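Local structure of chitooligosaccharide oxidase (Gibberella zeae, 6Y0R) at residues Ala471-Ala474 with Lys475-Lys479; Ala348-Leu351 with Ala352-Lys355; Ala415-Ser419 with Asp420-Leu424; Gly284-Ala287 with Ser288-Ala292. The protein oxidises the C1 hydroxyl of chitooligosaccharides to the corresponding lactones with a bicovalently bound FAD, passing the electrons to molecular oxygen and releasing hydrogen peroxide. All blocks are in the same frame, centred on the assembly; numbering follows the deposited sequence.

Contact 1 of 4, residues Ala471-Ala474 with Lys475-Lys479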
loop_
_atom_site.group_PDB
_atom_site.type_symbol
_atom_site.label_atom_id
_atom_site.label_comp_id
_atom_site.label_asym_id
_atom_site.label_seq_id
_atom_site.Cartn_x
_atom_site.Cartn_y
_atom_site.Cartn_z
ATOM N N ALA A 471 18.552 12.526 -6.190
ATOM C CA ALA A 471 19.969 12.493 -5.765
ATOM C C ALA A 471 20.315 11.107 -5.204
ATOM O O ALA A 471 21.394 10.542 -5.522
ATOM C CB ALA A 471 20.220 13.602 -4.796
ATOM N N VAL A 472 19.403 10.521 -4.406
ATOM C CA VAL A 472 19.624 9.143 -3.917
ATOM C C VAL A 472 19.699 8.198 -5.104
ATOM O O VAL A 472 20.517 7.283 -5.121
ATOM C CB VAL A 472 18.560 8.771 -2.861
ATOM C CG1 VAL A 472 18.781 7.370 -2.345
ATOM C CG2 VAL A 472 18.595 9.765 -1.708
ATOM N N LYS A 473 18.820 8.376 -6.080
ATOM C CA LYS A 473 18.746 7.519 -7.263
ATOM C C LYS A 473 20.060 7.613 -8.047
ATOM O O LYS A 473 20.553 6.589 -8.475
ATOM C CB LYS A 473 17.527 7.954 -8.072
ATOM C CG LYS A 473 17.261 7.161 -9.329
ATOM C CD LYS A 473 16.492 5.889 -9.070
ATOM C CE LYS A 473 16.440 5.026 -10.287
ATOM N NZ LYS A 473 15.667 3.807 -10.033
ATOM N N ALA A 474 20.584 8.818 -8.239
ATOM C CA ALA A 474 21.857 9.028 -8.965
ATOM C C ALA A 474 22.988 8.273 -8.245
ATOM O O ALA A 474 23.867 7.743 -8.925
ATOM C CB ALA A 474 22.126 10.512 -9.070
ATOM N N LYS A 475 22.942 8.172 -6.914
ATOM C CA LYS A 475 24.000 7.502 -6.113
ATOM C C LYS A 475 23.866 5.980 -6.202
ATOM O O LYS A 475 24.875 5.290 -6.352
ATOM C CB LYS A 475 23.891 7.903 -4.651
ATOM C CG LYS A 475 24.978 7.327 -3.761
ATOM C CD LYS A 475 24.961 7.854 -2.407
ATOM C CE LYS A 475 25.957 7.092 -1.557
ATOM N NZ LYS A 475 25.810 7.488 -0.156
ATOM N N TYR A 476 22.663 5.427 -6.053
ATOM C CA TYR A 476 22.470 3.956 -5.925
ATOM C C TYR A 476 22.021 3.300 -7.223
ATOM O O TYR A 476 22.332 2.137 -7.420
ATOM C CB TYR A 476 21.514 3.673 -4.755
ATOM C CG TYR A 476 22.110 4.025 -3.419
ATOM C CD1 TYR A 476 23.091 3.220 -2.863
ATOM C CD2 TYR A 476 21.748 5.157 -2.712
ATOM C CE1 TYR A 476 23.656 3.520 -1.641
ATOM C CE2 TYR A 476 22.274 5.451 -1.462
ATOM C CZ TYR A 476 23.281 4.650 -0.951
ATOM O OH TYR A 476 23.874 4.897 0.256
ATOM N N ASP A 477 21.296 3.990 -8.114
ATOM C CA ASP A 477 20.880 3.358 -9.386
ATOM C C ASP A 477 21.084 4.361 -10.501
ATOM O O ASP A 477 20.139 4.793 -11.141
ATOM C CB ASP A 477 19.442 2.860 -9.367
ATOM C CG ASP A 477 18.970 2.068 -10.583
ATOM O OD1 ASP A 477 19.820 1.504 -11.320
ATOM O OD2 ASP A 477 17.706 2.023 -10.839
ATOM N N PRO A 478 22.346 4.766 -10.767
ATOM C CA PRO A 478 22.624 5.763 -11.810
ATOM C C PRO A 478 22.210 5.357 -13.228
ATOM O O PRO A 478 21.885 6.235 -14.046
ATOM C CB PRO A 478 24.161 5.908 -11.757
ATOM C CG PRO A 478 24.634 4.684 -11.061
ATOM C CD PRO A 478 23.550 4.345 -10.055
ATOM N N LYS A 479 22.165 4.058 -13.525
ATOM C CA LYS A 479 21.795 3.540 -14.854
ATOM C C LYS A 479 20.272 3.373 -14.959
ATOM O O LYS A 479 19.796 3.028 -16.004
ATOM C CB LYS A 479 22.580 2.261 -15.131
ATOM C CG LYS A 479 24.086 2.474 -15.188
ATOM C CD LYS A 479 24.850 1.228 -15.506
ATOM C CE LYS A 479 24.912 0.322 -14.297
ATOM N NZ LYS A 479 25.753 -0.870 -14.564
#
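Residues Ala471-Ala474 and the first two residues of Lys475-Lys479 form the last turns of helix 466-476; the chain leaves helical backbone angles at Asp477. The i to i+4 ladder persists to that point: Tyr476 N donates to Val472 O at 3.0 Å, and Asp477 N to Lys473 O at 2.7 Å. Pro478 follows at once and lays its CB against Ala474 O at 3.4 Å.

Two side-chain pairs four residues apart line this helix end. Lys473 and Asp477 lie alongside each other, pointing the same way, and their ends meet in a salt bridge, NZ to OD2 2.8 Å. The ammonium reaches the anti side of the carboxylate, 18° out of its plane; a bend about the CB-CG bond (chi2 84°) in an otherwise extended lysine chain carries it there. Neither end depends on the other alone. Lys473 NZ also donates to Asn215 O, while the two carboxylate oxygens of Asp477 accept from Leu481 N and Phe482 N, which fixes the carboxylate against the following loop.

On another side of the helix, Val472 CG1, anti to the backbone N (chi1 -179°), packs on the Tyr476 ring at CD2, 3.7 Å away. Lys475 CG rides over one face of that ring, near its rim, and both Lys475 NZ and Tyr476 OH reach Asp204.

This is a helix C-terminus with an i to i+4 salt bridge across its last turn and a proline, which has no N-H to continue the ladder, just after it, within the berberine-like region of this flavin oxidase, with the side chain of Lys473 about 10 Å from the FAD.

Contact 2 of 4, residues Ala348-Leu351 with Ala352-Lys355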
loop_
_atom_site.group_PDB
_atom_site.type_symbol
_atom_site.label_atom_id
_atom_site.label_comp_id
_atom_site.label_asym_id
_atom_site.label_seq_id
_atom_site.Cartn_x
_atom_site.Cartn_y
_atom_site.Cartn_z
ATOM N N ALA A 348 -7.460 18.746 5.105
ATOM C CA ALA A 348 -8.862 18.937 5.533
ATOM C C ALA A 348 -9.627 19.692 4.457
ATOM O O ALA A 348 -9.107 20.721 3.924
ATOM C CB ALA A 348 -8.925 19.684 6.835
ATOM N N LEU A 349 -10.857 19.310 4.235
ATOM C CA LEU A 349 -11.744 19.891 3.209
ATOM C C LEU A 349 -12.776 20.802 3.863
ATOM O O LEU A 349 -13.126 20.596 5.025
ATOM C CB LEU A 349 -12.424 18.751 2.465
ATOM C CG LEU A 349 -11.466 17.738 1.822
ATOM C CD1 LEU A 349 -12.243 16.639 1.161
ATOM C CD2 LEU A 349 -10.552 18.405 0.828
ATOM N N THR A 350 -13.288 21.738 3.095
ATOM C CA THR A 350 -14.372 22.600 3.571
ATOM C C THR A 350 -15.696 21.874 3.358
ATOM O O THR A 350 -15.799 20.992 2.476
ATOM C CB THR A 350 -14.355 23.936 2.811
ATOM O OG1 THR A 350 -14.612 23.634 1.452
ATOM C CG2 THR A 350 -13.019 24.621 2.986
ATOM N N LEU A 351 -16.603 22.344 3.950
ATOM C CA LEU A 351 -17.969 21.800 3.752
ATOM C C LEU A 351 -18.398 22.075 2.308
ATOM O O LEU A 351 -18.967 21.206 1.683
ATOM C CB LEU A 351 -18.932 22.473 4.735
ATOM C CG LEU A 351 -20.421 22.112 4.662
ATOM C CD1 LEU A 351 -20.619 20.623 4.981
ATOM C CD2 LEU A 351 -21.321 22.970 5.532
ATOM N N ALA A 352 -18.113 23.106 1.698
ATOM C CA ALA A 352 -18.410 23.362 0.268
ATOM C C ALA A 352 -17.736 22.301 -0.611
ATOM O O ALA A 352 -18.344 21.826 -1.570
ATOM C CB ALA A 352 -17.959 24.763 -0.078
ATOM N N GLU A 353 -16.484 21.921 -0.319
ATOM C CA GLU A 353 -15.794 20.831 -1.056
ATOM C C GLU A 353 -16.533 19.507 -0.843
ATOM O O GLU A 353 -16.729 18.763 -1.792
ATOM C CB GLU A 353 -14.338 20.763 -0.611
ATOM C CG GLU A 353 -13.530 21.912 -1.195
ATOM C CD GLU A 353 -12.212 22.295 -0.541
ATOM O OE1 GLU A 353 -11.942 21.917 0.631
ATOM O OE2 GLU A 353 -11.456 23.051 -1.215
ATOM N N PHE A 354 -17.002 19.216 0.376
ATOM C CA PHE A 354 -17.769 17.970 0.567
ATOM C C PHE A 354 -19.073 18.049 -0.237
ATOM O O PHE A 354 -19.515 17.031 -0.771
ATOM C CB PHE A 354 -18.023 17.676 2.043
ATOM C CG PHE A 354 -16.839 17.093 2.768
ATOM C CD1 PHE A 354 -16.321 15.868 2.368
ATOM C CD2 PHE A 354 -16.228 17.753 3.833
ATOM C CE1 PHE A 354 -15.252 15.301 3.045
ATOM C CE2 PHE A 354 -15.157 17.172 4.509
ATOM C CZ PHE A 354 -14.675 15.948 4.121
ATOM N N LYS A 355 -19.709 19.225 -0.316
ATOM C CA LYS A 355 -20.936 19.381 -1.147
ATOM C C LYS A 355 -20.661 19.068 -2.623
ATOM O O LYS A 355 -21.454 18.333 -3.206
ATOM C CB LYS A 355 -21.537 20.784 -1.011
ATOM C CG LYS A 355 -22.312 20.981 0.272
ATOM C CD LYS A 355 -23.019 22.340 0.348
ATOM C CE LYS A 355 -23.650 22.534 1.712
ATOM N NZ LYS A 355 -23.963 23.955 2.000
#
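Thr350 and Glu353 face each other where the loop Ala348-Leu351 winds into the first turn of helix 351-367, and regular i to i+4 bonding starts with Phe354 N to Thr350 O at 3.0 Å. Thr350 occupies the N-cap. Its OG1 accepts from Glu353 N at 3.1 Å, a position reached because chi1 of 64° sets the hydroxyl between the backbone N and the carbonyl carbon. Glu353 returns the bond: its chain, extended beyond CG, reaches back past Thr350 OG1, and OE1 takes the N-H of Thr350 at 2.8 Å in a nearly straight bond (167°), met on the anti side and 30° out of the carboxylate plane. The other oxygen, OE2, is held by Ser435 OG, so both carboxylate oxygens have a partner.

Next to this polar pair is an apolar one. Leu349 crosses Phe354 at about a right angle and sets CB over one ring face, a CH-pi contact 4.1 Å from the centroid, while its CD1 touches CE1 and CZ. Leu349 also packs on Leu403 and Phe405 of strand 403-411, and Phe354 on helix 247-260. Reciprocal bonds between Thr350 and Glu353 make this a classic capping box at a helix N-terminus.

Contact 3 of 4, residues Ala415-Ser419 with Asp420-Leu424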
loop_
_atom_site.group_PDB
_atom_site.type_symbol
_atom_site.label_atom_id
_atom_site.label_comp_id
_atom_site.label_asym_id
_atom_site.label_seq_id
_atom_site.Cartn_x
_atom_site.Cartn_y
_atom_site.Cartn_z
ATOM N N ALA A 415 -14.658 -9.879 -18.278
ATOM C CA ALA A 415 -15.024 -8.623 -18.969
ATOM C C ALA A 415 -13.748 -7.856 -19.308
ATOM O O ALA A 415 -12.707 -8.103 -18.658
ATOM C CB ALA A 415 -15.978 -7.810 -18.124
ATOM N N GLN A 416 -13.820 -6.988 -20.315
ATOM C CA GLN A 416 -12.789 -5.965 -20.581
ATOM C C GLN A 416 -13.216 -4.696 -19.837
ATOM O O GLN A 416 -14.404 -4.317 -19.854
ATOM C CB GLN A 416 -12.569 -5.742 -22.077
ATOM C CG GLN A 416 -11.737 -6.857 -22.695
ATOM C CD GLN A 416 -11.459 -6.655 -24.166
ATOM O OE1 GLN A 416 -12.282 -6.116 -24.905
ATOM N NE2 GLN A 416 -10.293 -7.106 -24.609
ATOM N N TYR A 417 -12.273 -4.077 -19.144
ATOM C CA TYR A 417 -12.510 -2.810 -18.423
ATOM C C TYR A 417 -12.859 -1.704 -19.420
ATOM O O TYR A 417 -12.107 -1.401 -20.335
ATOM C CB TYR A 417 -11.297 -2.455 -17.555
ATOM C CG TYR A 417 -11.625 -1.283 -16.673
ATOM C CD1 TYR A 417 -12.315 -1.482 -15.491
ATOM C CD2 TYR A 417 -11.329 0.018 -17.056
ATOM C CE1 TYR A 417 -12.723 -0.416 -14.715
ATOM C CE2 TYR A 417 -11.678 1.091 -16.255
ATOM C CZ TYR A 417 -12.376 0.868 -15.073
ATOM O OH TYR A 417 -12.735 1.963 -14.330
ATOM N N PRO A 418 -14.022 -1.023 -19.306
ATOM C CA PRO A 418 -14.380 -0.009 -20.304
ATOM C C PRO A 418 -13.726 1.355 -20.050
ATOM O O PRO A 418 -13.553 1.710 -18.906
ATOM C CB PRO A 418 -15.897 0.071 -20.139
ATOM C CG PRO A 418 -16.123 -0.212 -18.667
ATOM C CD PRO A 418 -15.038 -1.196 -18.259
ATOM N N SER A 419 -13.401 2.111 -21.096
ATOM C CA SER A 419 -12.617 3.366 -20.961
ATOM C C SER A 419 -13.446 4.464 -20.274
ATOM O O SER A 419 -12.812 5.358 -19.649
ATOM C CB SER A 419 -12.028 3.819 -22.284
ATOM O OG SER A 419 -12.988 3.732 -23.323
ATOM N N ASP A 420 -14.784 4.406 -20.285
ATOM C CA ASP A 420 -15.602 5.395 -19.530
ATOM C C ASP A 420 -15.353 5.236 -18.024
ATOM O O ASP A 420 -15.568 6.218 -17.322
ATOM C CB ASP A 420 -17.103 5.384 -19.854
ATOM C CG ASP A 420 -17.851 4.094 -19.560
ATOM O OD1 ASP A 420 -17.239 3.127 -19.088
ATOM O OD2 ASP A 420 -19.058 4.052 -19.868
ATOM N N GLY A 421 -14.855 4.091 -17.573
ATOM C CA GLY A 421 -14.447 3.874 -16.156
ATOM C C GLY A 421 -13.329 4.798 -15.717
ATOM O O GLY A 421 -13.342 5.293 -14.533
ATOM N N PHE A 422 -12.354 5.058 -16.590
ATOM C CA PHE A 422 -11.309 6.061 -16.311
ATOM C C PHE A 422 -11.949 7.406 -16.018
ATOM O O PHE A 422 -11.472 8.121 -15.105
ATOM C CB PHE A 422 -10.319 6.172 -17.480
ATOM C CG PHE A 422 -9.606 4.893 -17.837
ATOM C CD1 PHE A 422 -8.993 4.115 -16.867
ATOM C CD2 PHE A 422 -9.466 4.484 -19.162
ATOM C CE1 PHE A 422 -8.309 2.960 -17.182
ATOM C CE2 PHE A 422 -8.732 3.355 -19.482
ATOM C CZ PHE A 422 -8.190 2.561 -18.500
ATOM N N ASN A 423 -12.940 7.827 -16.831
ATOM C CA ASN A 423 -13.522 9.179 -16.656
ATOM C C ASN A 423 -14.390 9.202 -15.385
ATOM O O ASN A 423 -14.425 10.242 -14.727
ATOM C CB ASN A 423 -14.327 9.658 -17.867
ATOM C CG ASN A 423 -14.219 11.165 -18.032
ATOM O OD1 ASN A 423 -13.117 11.700 -18.172
ATOM N ND2 ASN A 423 -15.344 11.862 -18.020
ATOM N N LEU A 424 -15.028 8.100 -15.042
ATOM C CA LEU A 424 -15.870 8.031 -13.823
ATOM C C LEU A 424 -14.944 8.290 -12.630
ATOM O O LEU A 424 -15.272 9.132 -11.751
ATOM C CB LEU A 424 -16.479 6.640 -13.690
ATOM C CG LEU A 424 -17.174 6.357 -12.354
ATOM C CD1 LEU A 424 -18.335 7.292 -12.147
ATOM C CD2 LEU A 424 -17.619 4.910 -12.270
HETATM O O HOH W 1 -16.230 3.122 -22.351
#
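Tyr417 lays the CE2 corner of its ring over one face of Phe422, near the rim, with Phe422 CE1 4.0 Å from Tyr417 CE2. The pair joins the loop after strand 403-411 to the first turn of helix 420-433, a strand-to-helix connection beside the seven-stranded antiparallel sheet. The two rings meet obliquely, their planes at 49° and centroids 5.5 Å apart. Tyr417 reaches forward because its CG is anti to the backbone N (chi1 -172°), and Pro418 CD covers part of one face of its ring. Phe422 takes a second aromatic partner, meeting Tyr340 edge-to-face.

The hydroxyl end of Tyr417 lies against the backbone of Gly421, OH to CA 3.1 Å. This close approach uses the side of the helix where glycine carries no side chain. The polar partner of that hydroxyl is Asp409 OD2 on strand 403-411, so one tyrosine ties the strand to the helix start.

Backbone bonding in the turn begins loosely. Gly421 N donates to Pro418 O at 3.0 Å from well above the carbonyl plane, and Phe422 N makes only a weak bond to Ser419 O. Pro418 CB and CG both touch Asp420 OD1 at 3.5 Å. A water accepts from Asp420 N at 2.8 Å and makes a weak bond with Ser419 OG, 3.4 Å away.

Contact 4 of 4, residues Gly284-Ala287 with Ser288-Ala292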
loop_
_atom_site.group_PDB
_atom_site.type_symbol
_atom_site.label_atom_id
_atom_site.label_comp_id
_atom_site.label_asym_id
_atom_site.label_seq_id
_atom_site.Cartn_x
_atom_site.Cartn_y
_atom_site.Cartn_z
ATOM N N GLY A 284 -8.577 -1.122 22.508
ATOM C CA GLY A 284 -9.308 -1.084 23.779
ATOM C C GLY A 284 -10.608 -1.850 23.656
ATOM O O GLY A 284 -10.852 -2.501 22.616
ATOM N N ASP A 285 -11.427 -1.818 24.710
ATOM C CA ASP A 285 -12.649 -2.650 24.749
ATOM C C ASP A 285 -13.891 -1.926 24.229
ATOM O O ASP A 285 -13.868 -0.727 23.896
ATOM C CB ASP A 285 -12.881 -3.207 26.155
ATOM C CG ASP A 285 -13.198 -2.192 27.220
ATOM O OD1 ASP A 285 -13.681 -1.100 26.904
ATOM O OD2 ASP A 285 -13.037 -2.561 28.400
ATOM N N GLU A 286 -14.969 -2.676 24.122
ATOM C CA GLU A 286 -16.188 -2.177 23.461
ATOM C C GLU A 286 -16.756 -0.988 24.233
ATOM O O GLU A 286 -17.172 0.023 23.603
ATOM C CB GLU A 286 -17.209 -3.292 23.314
ATOM C CG GLU A 286 -18.456 -2.797 22.626
ATOM C CD GLU A 286 -19.421 -3.880 22.173
ATOM O OE1 GLU A 286 -19.092 -5.073 22.317
ATOM O OE2 GLU A 286 -20.471 -3.527 21.614
ATOM N N ALA A 287 -16.850 -1.088 25.561
ATOM C CA ALA A 287 -17.448 0.009 26.355
ATOM C C ALA A 287 -16.693 1.313 26.106
ATOM O O ALA A 287 -17.354 2.358 25.921
ATOM C CB ALA A 287 -17.476 -0.379 27.820
ATOM N N SER A 288 -15.358 1.251 26.065
ATOM C CA SER A 288 -14.463 2.417 25.868
ATOM C C SER A 288 -14.670 2.963 24.448
ATOM O O SER A 288 -14.713 4.194 24.292
ATOM C CB SER A 288 -13.016 2.059 26.103
ATOM O OG SER A 288 -12.784 1.753 27.470
ATOM N N LEU A 289 -14.799 2.067 23.470
ATOM C CA LEU A 289 -15.048 2.483 22.054
ATOM C C LEU A 289 -16.381 3.235 21.979
ATOM O O LEU A 289 -16.462 4.319 21.344
ATOM C CB LEU A 289 -15.025 1.247 21.155
ATOM C CG LEU A 289 -15.274 1.468 19.665
ATOM C CD1 LEU A 289 -16.738 1.374 19.332
ATOM C CD2 LEU A 289 -14.660 2.773 19.176
ATOM N N ARG A 290 -17.437 2.688 22.582
ATOM C CA ARG A 290 -18.762 3.337 22.540
ATOM C C ARG A 290 -18.682 4.714 23.193
ATOM O O ARG A 290 -19.266 5.651 22.623
ATOM C CB ARG A 290 -19.796 2.390 23.166
ATOM C CG ARG A 290 -20.104 1.191 22.275
ATOM C CD ARG A 290 -21.252 0.353 22.786
ATOM N NE ARG A 290 -21.476 -0.799 21.955
ATOM C CZ ARG A 290 -22.186 -0.805 20.840
ATOM N NH1 ARG A 290 -22.767 0.297 20.414
ATOM N NH2 ARG A 290 -22.345 -1.933 20.175
ATOM N N LYS A 291 -17.972 4.858 24.311
ATOM C CA LYS A 291 -17.827 6.201 24.945
ATOM C C LYS A 291 -17.058 7.153 24.026
ATOM O O LYS A 291 -17.505 8.299 23.814
ATOM C CB LYS A 291 -17.168 6.083 26.314
ATOM C CG LYS A 291 -18.057 5.416 27.350
ATOM C CD LYS A 291 -17.372 5.086 28.669
ATOM C CE LYS A 291 -18.094 3.966 29.405
ATOM N NZ LYS A 291 -18.168 4.225 30.860
ATOM N N ALA A 292 -16.005 6.662 23.383
ATOM C CA ALA A 292 -15.141 7.484 22.497
ATOM C C ALA A 292 -15.906 7.952 21.260
ATOM O O ALA A 292 -15.602 9.074 20.761
ATOM C CB ALA A 292 -13.924 6.702 22.084
#
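Asp285 OD1 is gripped twice by Ser288: the backbone N donates to it at 3.0 Å, nearly along the C-O axis, and OG donates to it, also at 3.0 Å, from above the carboxylate plane. Asp285 is the N-cap of helix 286-300, and this oxygen accepts the N-H of Ser288 in the first turn, as an N-cap side chain does. Chi1 of Asp285, 66°, sets its carboxylate between the backbone N and the carbonyl carbon, within reach of Ser288. The backbone ladder then proceeds in order, with Leu289 N bonded to Asp285 O and Arg290 N to Glu286 O at 2.9 Å.

The side chains of the next residue, Glu286, and its i+4 partner Arg290 lie alongside each other, pointing the same way. A single carboxylate oxygen, Glu286 OE2, receives both Arg290 NE and NH2, each at 2.9 Å, in a side-on salt bridge. It lies at the guanidinium edge, close to that group's plane, while the carboxylate plane is turned 32° from it. NE uses the anti lone pair of OE2. The remaining nitrogen, Arg290 NH1, donates to Val305 O, which orients the guanidinium toward strand 305-310.

Leu289 is the buried member of the turn, packing on Val305 and Ala307 of strand 305-310, on Thr234 and Phe236 of strand 233-239, and on Tyr282 of strand 275-283. The helix start thus lies against three neighbouring strands of the seven-stranded antiparallel sheet, at its 305-310 end.

Three of the four contacts lie at helix starts and one at a helix end, and their chemistry follows. Contacts 2 and 4 both use N-cap side chains, but the first is reciprocal and the second relies on one shared carboxylate oxygen; contact 3 enters its helix through aromatic packing and water. Contact 1 lies at a helix end and carries an i to i+4 salt bridge. Contacts 3 and 4 are surface contacts, while 1 and 2 are partly buried. Contacts 2, 3 and 4 all border the seven-stranded sheet, 2 and 3 sharing strand 403-411. Contact 1 stands apart on the flavin side, its centre 49 Å from that of contact 4, across the chain's centre.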